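Local coordinates for protein luciferase-like enzymeAMP-CoA-ligase (Zophobas atratus, PDB 4W8O) that is a luciferase-like member of the ANL superfamily from a nonluminescent mealworm and probably activates carboxylic acids as adenylates for transfer to coenzyme A, at residues R57-L62 with S90-A95; Q63-T68 with P118-V123; K96-D101 with A180-S185. All blocks are in the same frame, centred on the assembly; numbering follows the deposited sequence.

In this luciferase-like enzyme three kinds of tie, helix to helix, helix end to strand and strand to strand, gather around one eight-stranded mixed sheet of the AMP-binding region. Contact 1 packs helix 48-64 on the end of helix 85-92; contact 2, its centre about 8 Å from that of contact 1, sets the turn that follows helix 48-64 against the start of strand 120-124. Contact 3 pairs strands 96-99 and 179-184 of that sheet, its centre about 17 Å from that of contact 1 and 15 Å from that of contact 2. Contacts 1 and 2 interleave along the chain, as do 2 and 3, whereas contact 1 closes before contact 3 opens, so sequence-distant pieces are knitted together.

Contact 1 of 3, residues R57-L62 with S90-A95; sequences RVALNL and SSYLGA
Helix 48-64 passes the end of helix 85-92 with its backbone closest at Ala59 and Ser90, whose CA atoms are 6.1 Å apart. This closeness rests on a small residue: Ala59 directs its CB at the other segment and meets the ring of Tyr92 at its edge, near the ring plane, 4.0 Å from CD2. The ring is held from beyond the contact as well, because Tyr92 OH is hydrogen-bonded to Ser55 OG one turn earlier on the same helix as Ala59. Leu93 supplies the second patch. With CG anti to its carbonyl carbon (chi1 -56°), it brings its CD1 branch alongside the helix, 3.8 Å from Leu62 CB and 3.6 Å from Ala59 O. Leu62 sends its own CD1 branch to Ser90, 3.4 Å from OG; that buried hydroxyl is already hydrogen-bonded to Pro86 O within its own helix, so the methyl meets a satisfied polar atom. All five touching residues are buried, and the contact across is purely van der Waals. Beyond Leu93, Gly94 takes a positive phi (75°), ending helix 85-92 in a Schellman motif that turns the chain toward strand 96-99.

Contact 2 of 3, residues Q63-T68 with P118-V123; sequences QKKGIT and PRIIFV
Two isoleucines form the compact half of this contact, while an arginine spans its solvent side. Buried Ile67 and Ile120 cross obliquely and meet tip to tip, CD1 to CD1 at 3.7 Å. The Ile67 CD1 methyl also lies 3.7 Å from Arg119 CD, so one methyl bridges the apolar core and the aliphatic shaft of the arginine, the two side chains sliding past each other in opposite directions. Outward, the contact loosens. The side chain of Lys65 touches with its CD, 4.2 Å from Ile120 CD1, and carries its NZ on to a salt bridge with Glu143. Arg119, extended from CG to NE, reaches over the helix end: NH2 gives Lys65 O a weak hydrogen bond of 2.8 Å, bent to 117°, and one guanidinium face lies over Gly66 C and Ile67 N. Gly66 closes helix 48-64 in a Schellman motif at phi 94°, where a CB would jam against Lys65 O and clash with NH2. NH1 is also salt-bridged to Asp71, which probably limits the guanidinium's rotation, and its positive charge, beside the carbonyls at a helix C-terminus, would probably interact favourably with the partial negative charge there.

Contact 3 of 3, residues K96-D101 with A180-S185; sequences KVVNLD and AVMFFS
Strands 96-99 and 179-184 run parallel side by side in the mixed sheet of the AMP-binding fold. Two backbone hydrogen bonds join them: Val97 N gives to Ala180 O at 3.1 Å, approaching above the carbonyl plane, and Val97 O takes the N-H of Met182 at 3.0 Å, nearly along its C=O axis. Val97 and Val181 share one face of the sheet, their CG2 methyls 4.1 Å apart. On the other, Val98 has CG2 anti to its backbone N, which puts that methyl 4.1 Å from Met182 CB and 3.5 Å from Phe184 CE2. The side chains of Phe184 and Val98 cross at about a right angle; the ring also meets Leu100 CD2 through CE2, at 3.9 Å, while Asn99 O lies at its edge, in the ring plane. An alanine in place of Phe184 would probably loosen the packing around the Val98 CG2 and Leu100 CD2 methyls, which would lose the ring they touch. Further out, strand 72-76 is hydrogen-bonded to the far edge of strand 96-99, and Leu87, Ser90 and Ser91 of helix 85-92 cover Val97. Where the strands diverge, a water bridges them, accepting from Asn99 N and donating to Met182 O at 2.8 Å.

Contact 1 of 3, residues R57-L62 with S90-A95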
# COMPACT_ATOMS: atom_id res chain seq x y z
N ARG A 57 -3.88 6.27 22.85
CA ARG A 57 -4.86 7.23 23.37
C ARG A 57 -6.06 7.37 22.46
O ARG A 57 -7.20 7.40 22.93
CB ARG A 57 -4.20 8.59 23.60
CG ARG A 57 -3.28 8.61 24.80
CD ARG A 57 -2.49 9.90 24.85
NE ARG A 57 -1.51 9.89 25.93
CZ ARG A 57 -0.65 10.89 26.15
NH1 ARG A 57 -0.64 11.96 25.37
NH2 ARG A 57 0.20 10.80 27.16
N VAL A 58 -5.82 7.45 21.15
CA VAL A 58 -6.91 7.47 20.18
C VAL A 58 -7.77 6.21 20.29
O VAL A 58 -9.00 6.30 20.28
CB VAL A 58 -6.41 7.67 18.74
CG1 VAL A 58 -7.54 7.52 17.74
CG2 VAL A 58 -5.77 9.04 18.58
N ALA A 59 -7.12 5.05 20.41
CA ALA A 59 -7.83 3.77 20.53
C ALA A 59 -8.74 3.71 21.75
O ALA A 59 -9.89 3.27 21.66
CB ALA A 59 -6.84 2.61 20.57
N LEU A 60 -8.21 4.12 22.90
CA LEU A 60 -8.99 4.12 24.14
C LEU A 60 -10.21 5.03 24.01
O LEU A 60 -11.27 4.70 24.52
CB LEU A 60 -8.13 4.54 25.34
CG LEU A 60 -7.11 3.50 25.80
CD1 LEU A 60 -6.08 4.14 26.71
CD2 LEU A 60 -7.80 2.34 26.51
N ASN A 61 -10.07 6.15 23.32
CA ASN A 61 -11.21 7.03 23.09
C ASN A 61 -12.19 6.44 22.07
O ASN A 61 -13.40 6.53 22.26
CB ASN A 61 -10.73 8.42 22.67
CG ASN A 61 -10.16 9.20 23.84
OD1 ASN A 61 -10.72 9.18 24.94
ND2 ASN A 61 -9.05 9.90 23.61
N LEU A 62 -11.67 5.82 21.01
CA LEU A 62 -12.54 5.12 20.05
C LEU A 62 -13.38 4.03 20.74
O LEU A 62 -14.54 3.82 20.40
CB LEU A 62 -11.71 4.51 18.91
CG LEU A 62 -11.21 5.47 17.83
CD1 LEU A 62 -10.25 4.74 16.90
CD2 LEU A 62 -12.35 6.08 17.03
N SER A 90 -7.48 2.34 15.27
CA SER A 90 -8.63 1.53 14.87
C SER A 90 -8.23 0.07 14.68
O SER A 90 -8.97 -0.85 15.07
CB SER A 90 -9.24 2.08 13.58
OG SER A 90 -9.82 3.35 13.80
N SER A 91 -7.06 -0.15 14.08
CA SER A 91 -6.53 -1.50 13.92
C SER A 91 -6.25 -2.19 15.25
O SER A 91 -6.42 -3.40 15.34
CB SER A 91 -5.27 -1.47 13.06
OG SER A 91 -5.60 -1.09 11.73
N TYR A 92 -5.84 -1.45 16.27
CA TYR A 92 -5.65 -2.02 17.62
C TYR A 92 -6.95 -2.66 18.13
O TYR A 92 -6.91 -3.66 18.85
CB TYR A 92 -5.22 -0.97 18.66
CG TYR A 92 -3.85 -0.35 18.49
CD1 TYR A 92 -2.84 -0.97 17.74
CD2 TYR A 92 -3.53 0.84 19.15
CE1 TYR A 92 -1.59 -0.40 17.62
CE2 TYR A 92 -2.27 1.42 19.04
CZ TYR A 92 -1.30 0.80 18.27
OH TYR A 92 -0.05 1.36 18.14
N LEU A 93 -8.08 -2.07 17.76
CA LEU A 93 -9.39 -2.57 18.18
C LEU A 93 -9.95 -3.63 17.24
O LEU A 93 -11.05 -4.14 17.46
CB LEU A 93 -10.37 -1.41 18.29
CG LEU A 93 -9.92 -0.29 19.22
CD1 LEU A 93 -10.97 0.81 19.25
CD2 LEU A 93 -9.66 -0.82 20.63
N GLY A 94 -9.19 -3.98 16.20
CA GLY A 94 -9.63 -4.97 15.23
C GLY A 94 -10.68 -4.46 14.24
O GLY A 94 -11.26 -5.25 13.50
N ALA A 95 -10.93 -3.15 14.23
CA ALA A 95 -11.89 -2.56 13.30
C ALA A 95 -11.32 -2.58 11.87
O ALA A 95 -10.10 -2.64 11.66
CB ALA A 95 -12.27 -1.15 13.72

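Contact 2 of 3, residues Q63-T68 with P118-V123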
# COMPACT_ATOMS: atom_id res chain seq x y z
N GLN A 63 -12.77 3.36 21.71
CA GLN A 63 -13.41 2.31 22.48
C GLN A 63 -14.58 2.86 23.29
O GLN A 63 -15.66 2.26 23.35
CB GLN A 63 -12.36 1.67 23.40
CG GLN A 63 -12.71 0.32 24.00
CD GLN A 63 -11.50 -0.32 24.66
OE1 GLN A 63 -10.90 0.25 25.57
NE2 GLN A 63 -11.12 -1.49 24.19
N LYS A 64 -14.38 4.03 23.89
CA LYS A 64 -15.44 4.69 24.65
C LYS A 64 -16.60 5.13 23.76
O LYS A 64 -17.74 5.20 24.22
CB LYS A 64 -14.86 5.90 25.42
CG LYS A 64 -13.88 5.51 26.52
CD LYS A 64 -13.28 6.72 27.21
CE LYS A 64 -12.42 6.29 28.38
NZ LYS A 64 -11.69 7.43 29.00
N LYS A 65 -16.31 5.42 22.49
CA LYS A 65 -17.34 5.75 21.50
C LYS A 65 -18.10 4.52 21.00
O LYS A 65 -19.01 4.65 20.18
CB LYS A 65 -16.75 6.47 20.29
CG LYS A 65 -16.22 7.87 20.55
CD LYS A 65 -15.65 8.41 19.25
CE LYS A 65 -15.31 9.88 19.33
NZ LYS A 65 -16.50 10.76 19.45
N GLY A 66 -17.70 3.33 21.45
CA GLY A 66 -18.40 2.09 21.12
C GLY A 66 -17.85 1.34 19.92
O GLY A 66 -18.51 0.43 19.42
N ILE A 67 -16.65 1.71 19.46
CA ILE A 67 -16.00 1.03 18.33
C ILE A 67 -15.51 -0.35 18.74
O ILE A 67 -14.87 -0.52 19.78
CB ILE A 67 -14.80 1.85 17.78
CG1 ILE A 67 -15.29 3.18 17.17
CG2 ILE A 67 -14.01 1.06 16.75
CD1 ILE A 67 -16.14 3.05 15.93
N THR A 68 -15.82 -1.34 17.91
CA THR A 68 -15.34 -2.70 18.10
C THR A 68 -14.91 -3.26 16.76
O THR A 68 -14.97 -2.57 15.74
CB THR A 68 -16.43 -3.61 18.72
OG1 THR A 68 -17.52 -3.73 17.81
CG2 THR A 68 -16.93 -3.03 20.05
N PRO A 118 -19.33 3.49 6.74
CA PRO A 118 -18.48 3.58 7.93
C PRO A 118 -19.17 4.18 9.16
O PRO A 118 -20.13 4.94 9.03
CB PRO A 118 -17.32 4.47 7.48
CG PRO A 118 -17.85 5.27 6.34
CD PRO A 118 -19.06 4.57 5.78
N ARG A 119 -18.68 3.81 10.33
CA ARG A 119 -19.21 4.34 11.57
C ARG A 119 -18.60 5.70 11.88
O ARG A 119 -19.25 6.57 12.44
CB ARG A 119 -18.92 3.39 12.72
CG ARG A 119 -19.44 3.91 14.03
CD ARG A 119 -19.70 2.77 14.97
NE ARG A 119 -19.98 3.24 16.32
CZ ARG A 119 -20.28 2.43 17.32
NH1 ARG A 119 -20.34 1.11 17.12
NH2 ARG A 119 -20.52 2.94 18.53
N ILE A 120 -17.33 5.85 11.53
CA ILE A 120 -16.64 7.11 11.71
C ILE A 120 -15.82 7.34 10.46
O ILE A 120 -15.32 6.38 9.86
CB ILE A 120 -15.66 7.07 12.90
CG1 ILE A 120 -16.42 6.96 14.22
CG2 ILE A 120 -14.78 8.31 12.91
CD1 ILE A 120 -15.54 6.62 15.41
N ILE A 121 -15.69 8.60 10.08
CA ILE A 121 -14.73 9.00 9.06
C ILE A 121 -13.86 10.15 9.57
O ILE A 121 -14.38 11.19 9.99
CB ILE A 121 -15.39 9.34 7.70
CG1 ILE A 121 -14.35 9.92 6.74
CG2 ILE A 121 -16.52 10.32 7.87
CD1 ILE A 121 -14.75 9.82 5.29
N PHE A 122 -12.55 9.93 9.57
CA PHE A 122 -11.56 10.98 9.83
C PHE A 122 -11.26 11.72 8.52
O PHE A 122 -10.95 11.08 7.51
CB PHE A 122 -10.27 10.39 10.40
CG PHE A 122 -10.40 9.89 11.82
CD1 PHE A 122 -10.97 8.66 12.08
CD2 PHE A 122 -9.94 10.65 12.88
CE1 PHE A 122 -11.09 8.19 13.39
CE2 PHE A 122 -10.06 10.20 14.19
CZ PHE A 122 -10.65 8.96 14.44
N VAL A 123 -11.32 13.05 8.56
CA VAL A 123 -11.21 13.86 7.35
C VAL A 123 -10.31 15.08 7.54
O VAL A 123 -10.38 15.76 8.55
CB VAL A 123 -12.61 14.31 6.87
CG1 VAL A 123 -13.21 15.33 7.82
CG2 VAL A 123 -12.56 14.87 5.46

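Contact 3 of 3, residues K96-D101 with A180-S185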
# COMPACT_ATOMS: atom_id res chain seq x y z
N LYS A 96 -12.22 -2.54 10.89
CA LYS A 96 -11.85 -2.54 9.48
C LYS A 96 -11.48 -1.11 9.10
O LYS A 96 -12.25 -0.19 9.37
CB LYS A 96 -13.03 -3.01 8.62
CG LYS A 96 -13.40 -4.48 8.76
CD LYS A 96 -14.44 -4.76 9.83
CE LYS A 96 -14.53 -6.25 10.14
NZ LYS A 96 -13.44 -6.74 11.04
N VAL A 97 -10.32 -0.93 8.48
CA VAL A 97 -9.88 0.41 8.05
C VAL A 97 -9.84 0.52 6.53
O VAL A 97 -9.47 -0.43 5.84
CB VAL A 97 -8.50 0.82 8.62
CG1 VAL A 97 -8.55 0.84 10.14
CG2 VAL A 97 -7.37 -0.09 8.13
N VAL A 98 -10.24 1.69 6.04
CA VAL A 98 -10.32 1.94 4.61
C VAL A 98 -10.08 3.42 4.31
O VAL A 98 -10.54 4.30 5.03
CB VAL A 98 -11.68 1.48 4.03
CG1 VAL A 98 -12.85 2.21 4.66
CG2 VAL A 98 -11.70 1.64 2.51
N ASN A 99 -9.35 3.70 3.24
CA ASN A 99 -9.03 5.07 2.86
C ASN A 99 -9.72 5.50 1.57
O ASN A 99 -9.86 4.71 0.63
CB ASN A 99 -7.51 5.21 2.72
CG ASN A 99 -6.79 4.83 3.99
OD1 ASN A 99 -6.66 5.64 4.90
ND2 ASN A 99 -6.34 3.57 4.09
N LEU A 100 -10.17 6.75 1.55
CA LEU A 100 -10.73 7.37 0.35
C LEU A 100 -9.74 8.37 -0.23
O LEU A 100 -8.93 8.94 0.49
CB LEU A 100 -12.03 8.10 0.68
CG LEU A 100 -13.08 7.30 1.43
CD1 LEU A 100 -14.27 8.19 1.70
CD2 LEU A 100 -13.51 6.05 0.67
N ASP A 101 -9.81 8.58 -1.54
CA ASP A 101 -8.93 9.51 -2.23
C ASP A 101 -9.59 10.89 -2.19
O ASP A 101 -10.69 11.06 -2.71
CB ASP A 101 -8.72 9.07 -3.68
CG ASP A 101 -7.55 9.79 -4.37
OD1 ASP A 101 -7.14 10.90 -3.95
OD2 ASP A 101 -7.05 9.22 -5.38
N ALA A 180 -9.33 -6.91 7.90
CA ALA A 180 -8.53 -5.90 8.59
C ALA A 180 -8.46 -4.59 7.80
O ALA A 180 -8.59 -3.51 8.38
CB ALA A 180 -7.13 -6.43 8.84
N VAL A 181 -8.25 -4.70 6.49
CA VAL A 181 -8.06 -3.55 5.60
C VAL A 181 -8.88 -3.76 4.32
O VAL A 181 -8.97 -4.90 3.83
CB VAL A 181 -6.57 -3.41 5.18
CG1 VAL A 181 -6.35 -2.16 4.35
CG2 VAL A 181 -5.65 -3.38 6.39
N MET A 182 -9.44 -2.67 3.79
CA MET A 182 -10.17 -2.71 2.51
C MET A 182 -9.58 -1.75 1.47
O MET A 182 -9.00 -0.73 1.82
CB MET A 182 -11.66 -2.42 2.71
CG MET A 182 -12.40 -3.50 3.48
SD MET A 182 -14.19 -3.29 3.61
CE MET A 182 -14.27 -1.87 4.68
N PHE A 183 -9.70 -2.14 0.20
CA PHE A 183 -9.37 -1.29 -0.94
C PHE A 183 -10.53 -1.39 -1.93
O PHE A 183 -11.53 -2.08 -1.67
CB PHE A 183 -8.05 -1.72 -1.60
CG PHE A 183 -6.86 -1.60 -0.69
CD1 PHE A 183 -6.19 -0.40 -0.53
CD2 PHE A 183 -6.41 -2.70 0.04
CE1 PHE A 183 -5.10 -0.28 0.32
CE2 PHE A 183 -5.33 -2.59 0.90
CZ PHE A 183 -4.67 -1.38 1.03
N PHE A 184 -10.43 -0.68 -3.05
CA PHE A 184 -11.52 -0.64 -4.01
C PHE A 184 -11.09 -1.14 -5.38
O PHE A 184 -10.04 -0.74 -5.88
CB PHE A 184 -12.06 0.77 -4.09
CG PHE A 184 -12.65 1.25 -2.80
CD1 PHE A 184 -13.87 0.77 -2.37
CD2 PHE A 184 -11.97 2.15 -2.00
CE1 PHE A 184 -14.41 1.20 -1.17
CE2 PHE A 184 -12.50 2.58 -0.80
CZ PHE A 184 -13.73 2.11 -0.39
N SER A 185 -11.90 -2.02 -5.96
CA SER A 185 -11.61 -2.63 -7.23
C SER A 185 -11.68 -1.60 -8.34
O SER A 185 -12.28 -0.54 -8.18
CB SER A 185 -12.60 -3.76 -7.53
OG SER A 185 -13.90 -3.27 -7.79
O HOH W 1 -7.65 1.74 2.05